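Local coordinates for protein leucine aminopeptidase 1 (Caenorhabditis elegans, PDB 2HB6) that removes N-terminal amino acids, preferably leucine, from peptides as a zinc-dependent M17 aminopeptidase and probably acts as a digestive enzyme, at residues T362-Q367 against H455-A460; N8-V13 against N108-L113. The protein carries 1 engineered substitution. All blocks are in the same frame, centred on the assembly; numbering follows the deposited sequence.

Contact 1: T362-Q367 against H455-A460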
loop_
_atom_site.group_PDB
_atom_site.type_symbol
_atom_site.label_atom_id
_atom_site.label_comp_id
_atom_site.label_asym_id
_atom_site.label_seq_id
_atom_site.Cartn_x
_atom_site.Cartn_y
_atom_site.Cartn_z
ATOM N N THR A 362 -6.731 3.156 -26.569
ATOM C CA THR A 362 -5.793 3.118 -25.452
ATOM C C THR A 362 -6.515 2.478 -24.252
ATOM O O THR A 362 -7.181 3.166 -23.493
ATOM C CB THR A 362 -5.344 4.571 -25.074
ATOM O OG1 THR A 362 -6.506 5.365 -24.809
ATOM C CG2 THR A 362 -4.581 5.221 -26.221
ATOM N N LEU A 363 -6.474 1.164 -24.135
ATOM C CA LEU A 363 -7.234 0.521 -23.078
ATOM C C LEU A 363 -6.666 0.217 -21.736
ATOM O O LEU A 363 -7.184 0.628 -20.724
ATOM C CB LEU A 363 -7.825 -0.786 -23.547
ATOM C CG LEU A 363 -8.871 -0.835 -24.617
ATOM C CD1 LEU A 363 -8.087 -1.160 -25.859
ATOM C CD2 LEU A 363 -9.825 -1.944 -24.287
ATOM N N THR A 364 -5.679 -0.646 -21.730
ATOM C CA THR A 364 -5.149 -1.116 -20.485
ATOM C C THR A 364 -3.680 -0.875 -20.308
ATOM O O THR A 364 -2.922 -0.867 -21.258
ATOM C CB THR A 364 -5.378 -2.640 -20.416
ATOM O OG1 THR A 364 -4.752 -3.258 -21.550
ATOM C CG2 THR A 364 -6.830 -2.982 -20.607
ATOM N N GLY A 365 -3.301 -0.725 -19.052
ATOM C CA GLY A 365 -1.920 -0.588 -18.717
ATOM C C GLY A 365 -1.350 -1.985 -18.919
ATOM O O GLY A 365 -0.160 -2.126 -19.135
ATOM N N ALA A 366 -2.212 -3.009 -18.882
ATOM C CA ALA A 366 -1.755 -4.372 -19.065
ATOM C C ALA A 366 -1.170 -4.591 -20.458
ATOM O O ALA A 366 -0.352 -5.505 -20.645
ATOM C CB ALA A 366 -2.881 -5.342 -18.816
ATOM N N GLN A 367 -1.581 -3.769 -21.433
ATOM C CA GLN A 367 -1.092 -3.937 -22.814
ATOM C C GLN A 367 0.443 -3.913 -22.883
ATOM O O GLN A 367 1.051 -4.728 -23.575
ATOM C CB GLN A 367 -1.757 -2.927 -23.778
ATOM C CG GLN A 367 -1.111 -2.832 -25.177
ATOM C CD GLN A 367 0.092 -1.880 -25.184
ATOM O OE1 GLN A 367 -0.001 -0.742 -24.713
ATOM N NE2 GLN A 367 1.222 -2.358 -25.669
ATOM N N HIS A 455 -9.220 -6.009 -32.920
ATOM C CA HIS A 455 -9.141 -5.086 -31.804
ATOM C C HIS A 455 -7.673 -4.745 -31.592
ATOM O O HIS A 455 -6.835 -5.640 -31.585
ATOM C CB HIS A 455 -9.697 -5.776 -30.559
ATOM C CG HIS A 455 -9.329 -5.106 -29.276
ATOM N ND1 HIS A 455 -9.905 -3.924 -28.861
ATOM C CD2 HIS A 455 -8.439 -5.453 -28.313
ATOM C CE1 HIS A 455 -9.392 -3.578 -27.694
ATOM N NE2 HIS A 455 -8.508 -4.493 -27.334
ATOM N N LEU A 456 -7.366 -3.456 -31.449
ATOM C CA LEU A 456 -5.976 -2.989 -31.380
ATOM C C LEU A 456 -5.778 -2.067 -30.179
ATOM O O LEU A 456 -6.313 -0.949 -30.139
ATOM C CB LEU A 456 -5.555 -2.260 -32.680
ATOM C CG LEU A 456 -4.088 -1.800 -32.805
ATOM C CD1 LEU A 456 -3.084 -2.986 -32.760
ATOM C CD2 LEU A 456 -3.893 -0.989 -34.085
ATOM N N ASP A 457 -4.995 -2.530 -29.207
ATOM C CA ASP A 457 -4.771 -1.784 -27.955
ATOM C C ASP A 457 -3.444 -1.032 -28.091
ATOM O O ASP A 457 -2.375 -1.639 -28.254
ATOM C CB ASP A 457 -4.732 -2.775 -26.767
ATOM C CG ASP A 457 -4.766 -2.089 -25.395
ATOM O OD1 ASP A 457 -4.483 -0.881 -25.251
ATOM O OD2 ASP A 457 -5.082 -2.797 -24.428
ATOM N N ILE A 458 -3.510 0.295 -28.019
ATOM C CA ILE A 458 -2.332 1.127 -28.296
ATOM C C ILE A 458 -1.971 2.028 -27.109
ATOM O O ILE A 458 -1.295 3.047 -27.274
ATOM C CB ILE A 458 -2.537 1.995 -29.565
ATOM C CG1 ILE A 458 -3.759 2.924 -29.406
ATOM C CG2 ILE A 458 -2.724 1.094 -30.788
ATOM C CD1 ILE A 458 -3.801 4.092 -30.447
ATOM N N ALA A 459 -2.417 1.639 -25.919
ATOM C CA ALA A 459 -2.174 2.410 -24.695
ATOM C C ALA A 459 -0.761 2.991 -24.580
ATOM O O ALA A 459 -0.599 4.201 -24.436
ATOM C CB ALA A 459 -2.511 1.578 -23.478
ATOM N N ALA A 460 0.261 2.140 -24.684
ATOM C CA ALA A 460 1.650 2.601 -24.583
ATOM C C ALA A 460 2.273 3.175 -25.869
ATOM O O ALA A 460 2.926 4.215 -25.804
ATOM C CB ALA A 460 2.562 1.506 -23.948
#

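Contact 2: N8-V13 against N108-L113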
loop_
_atom_site.group_PDB
_atom_site.type_symbol
_atom_site.label_atom_id
_atom_site.label_comp_id
_atom_site.label_asym_id
_atom_site.label_seq_id
_atom_site.Cartn_x
_atom_site.Cartn_y
_atom_site.Cartn_z
ATOM N N ASN A 8 9.952 15.368 -53.151
ATOM C CA ASN A 8 10.654 14.328 -53.884
ATOM C C ASN A 8 11.960 14.891 -54.476
ATOM O O ASN A 8 11.965 15.430 -55.584
ATOM C CB ASN A 8 9.719 13.807 -54.998
ATOM C CG ASN A 8 10.347 12.713 -55.854
ATOM O OD1 ASN A 8 11.304 12.049 -55.451
ATOM N ND2 ASN A 8 9.794 12.519 -57.057
ATOM N N GLY A 9 13.056 14.766 -53.735
ATOM C CA GLY A 9 14.346 15.306 -54.148
ATOM C C GLY A 9 14.765 16.520 -53.338
ATOM O O GLY A 9 13.918 17.287 -52.868
ATOM N N ILE A 10 16.074 16.672 -53.166
ATOM C CA ILE A 10 16.667 17.855 -52.523
ATOM C C ILE A 10 16.387 19.107 -53.343
ATOM O O ILE A 10 16.677 19.161 -54.547
ATOM C CB ILE A 10 18.204 17.726 -52.365
ATOM C CG1 ILE A 10 18.564 16.535 -51.477
ATOM C CG2 ILE A 10 18.808 19.021 -51.772
ATOM C CD1 ILE A 10 20.052 16.160 -51.533
ATOM N N GLN A 11 15.811 20.106 -52.683
ATOM C CA GLN A 11 15.593 21.403 -53.297
ATOM C C GLN A 11 16.038 22.483 -52.335
ATOM O O GLN A 11 16.302 22.205 -51.165
ATOM C CB GLN A 11 14.122 21.562 -53.679
ATOM C CG GLN A 11 13.735 20.743 -54.905
ATOM C CD GLN A 11 12.334 20.203 -54.814
ATOM O OE1 GLN A 11 11.377 20.961 -54.901
ATOM N NE2 GLN A 11 12.199 18.885 -54.631
ATOM N N ALA A 12 16.149 23.714 -52.829
ATOM C CA ALA A 12 16.474 24.848 -51.964
ATOM C C ALA A 12 15.301 25.156 -51.030
ATOM O O ALA A 12 14.139 24.888 -51.353
ATOM C CB ALA A 12 16.843 26.080 -52.796
ATOM N N VAL A 13 15.609 25.753 -49.895
ATOM C CA VAL A 13 14.587 26.158 -48.960
ATOM C C VAL A 13 14.622 27.682 -48.982
ATOM O O VAL A 13 15.515 28.272 -49.566
ATOM C CB VAL A 13 14.799 25.565 -47.563
ATOM C CG1 VAL A 13 14.867 24.054 -47.638
ATOM C CG2 VAL A 13 16.041 26.105 -46.937
ATOM N N ASN A 108 13.839 28.055 -40.868
ATOM C CA ASN A 108 13.622 26.826 -41.554
ATOM C C ASN A 108 14.367 25.643 -41.035
ATOM O O ASN A 108 15.522 25.737 -40.651
ATOM C CB ASN A 108 14.050 26.956 -43.024
ATOM C CG ASN A 108 13.667 28.276 -43.655
ATOM O OD1 ASN A 108 14.521 29.056 -44.034
ATOM N ND2 ASN A 108 12.386 28.509 -43.800
ATOM N N VAL A 109 13.697 24.509 -41.063
ATOM C CA VAL A 109 14.390 23.246 -40.834
ATOM C C VAL A 109 14.352 22.404 -42.100
ATOM O O VAL A 109 13.278 22.088 -42.620
ATOM C CB VAL A 109 13.819 22.464 -39.625
ATOM C CG1 VAL A 109 14.741 21.277 -39.273
ATOM C CG2 VAL A 109 13.685 23.397 -38.430
ATOM N N HIS A 110 15.537 22.052 -42.585
ATOM C CA HIS A 110 15.673 21.295 -43.824
ATOM C C HIS A 110 16.163 19.892 -43.461
ATOM O O HIS A 110 17.267 19.733 -42.935
ATOM C CB HIS A 110 16.677 22.007 -44.743
ATOM C CG HIS A 110 16.681 21.509 -46.158
ATOM N ND1 HIS A 110 17.627 21.915 -47.076
ATOM C CD2 HIS A 110 15.854 20.663 -46.821
ATOM C CE1 HIS A 110 17.391 21.333 -48.238
ATOM N NE2 HIS A 110 16.319 20.573 -48.114
ATOM N N PHE A 111 15.390 18.894 -43.854
ATOM C CA PHE A 111 15.765 17.505 -43.688
ATOM C C PHE A 111 16.124 16.904 -45.051
ATOM O O PHE A 111 15.393 17.039 -46.020
ATOM C CB PHE A 111 14.647 16.656 -43.085
ATOM C CG PHE A 111 14.382 16.910 -41.640
ATOM C CD1 PHE A 111 14.997 16.158 -40.668
ATOM C CD2 PHE A 111 13.498 17.882 -41.253
ATOM C CE1 PHE A 111 14.750 16.388 -39.352
ATOM C CE2 PHE A 111 13.250 18.112 -39.935
ATOM C CZ PHE A 111 13.877 17.373 -38.982
ATOM N N VAL A 112 17.249 16.215 -45.081
ATOM C CA VAL A 112 17.688 15.518 -46.261
ATOM C C VAL A 112 17.650 14.055 -45.851
ATOM O O VAL A 112 18.491 13.580 -45.108
ATOM C CB VAL A 112 19.089 15.928 -46.717
ATOM C CG1 VAL A 112 19.541 15.051 -47.840
ATOM C CG2 VAL A 112 19.112 17.370 -47.132
ATOM N N LEU A 113 16.619 13.372 -46.300
ATOM C CA LEU A 113 16.438 11.982 -45.964
ATOM C C LEU A 113 16.857 11.012 -47.054
ATOM O O LEU A 113 16.209 10.915 -48.084
ATOM C CB LEU A 113 14.991 11.717 -45.548
ATOM C CG LEU A 113 14.567 10.283 -45.264
ATOM C CD1 LEU A 113 15.282 9.699 -44.073
ATOM C CD2 LEU A 113 13.080 10.203 -45.090
#

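Contact 1: T362-Q367 against H455-A460
Thr362 and Ala459 bring their backbones within 3.8 Å, CA to CA, where two neighbouring parallel strands, 356-361 and 452-457, give way to loops. Asp457 carries most of the polar contact. Its CG lies anti to the backbone N (chi1 -169°), which places the carboxylate beneath the loop 362-367. Leu363 N donates to Asp457 OD1 over 3.1 Å, reaching it from above the carboxylate plane, and Ala459 N adds a weak bond to the same oxygen. Thr364 OG1 gives its proton to Asp457 OD2 at 2.9 Å on the syn side; it also pairs with Ser434 and accepts a weak capping bond from Gln367 N, across the type I turn that leads into helix 367-371. Were Asp457 replaced by an alanine, Leu363 N and Thr364 OG1 would probably lose the carboxylate that both use, and the loop would be less firmly fixed over the strand end.

Beside this carboxylate, Leu363 CD1 packs 3.5 Å from Asp457 CG and meets His455 CE1 at the ring edge, 3.3 Å away. His455 ND1 is hydrogen-bonded to Asp359. Gln367 lays its CB against the carboxylate, bends at chi2 (-84°) and accepts from Ala460 N through OE1, a nearly straight 2.9 Å bond; its NE2 is bound to Ser371 and Gly372.

Thr362 OG1 bonds to Asp275, a zinc ligand by similarity, Thr364 lies near the predicted active-site Arg338, and a sulfate sits beside Leu363. Loops at the C-terminal ends of parallel strands forming an active site are characteristic of this alpha/beta catalytic domain.

Contact 2: N8-V13 against N108-L113
Asn108, at the start of the strand segment, only brushes the loop: its OD1 comes 4.4 Å from Val13 CG2, and the same oxygen makes a weak hydrogen bond to Thr18. Two residues on, His110 provides the main surface. Its CG stands anti to the backbone N (chi1 -167°), lifting the imidazole off the sheet so that Val13 CG1 sits over the centre of one face, a CH-pi contact of 3.5 Å to the ring centroid. Gln11 O approaches CE1 of His110 obliquely at 3.2 Å without a hydrogen bond; the ring's NE2 is instead bound to Asp149 on the adjacent strand, whose OD2 also accepts from Gln11 N and ties ring and loop together.

This is the connection of the N-terminal, macro-clan domain in which the chain leaves edge strand 3-8, crosses over strands 145-151 and 108-114, and enters the sheet again as strand 18-25. Residues 10-13 run nearly antiparallel to the strand beneath, 175° apart in direction.

Further along, Val112 meets Ile10 through purely apolar atoms, CG1 to CD1 at 3.9 Å, their side chains crossing at a slant. Val41 of helix 36-42 packs on both, as well as on His110.

In the fold
The two contacts share no helix or strand and stand on opposite sides of the chain's centre, about 36 Å apart between centres and about 22 Å between nearest atoms. Contact 1 is buried in the catalytic domain, beside residues that are probably zinc ligands and catalytic; contact 2 is partly buried in the N-terminal domain, away from annotated sites. Both set a loop against a sheet strand, in contact 1 together with the loop that follows it: 362-367 meets its partner where neighbouring strands end, whereas 8-13 runs along the face of a strand, nearly antiparallel to it. Contact 1 relies on direct hydrogen bonds to a carboxylate and an amide, while contact 2 has none between its segments and depends on aliphatic and CH-pi packing.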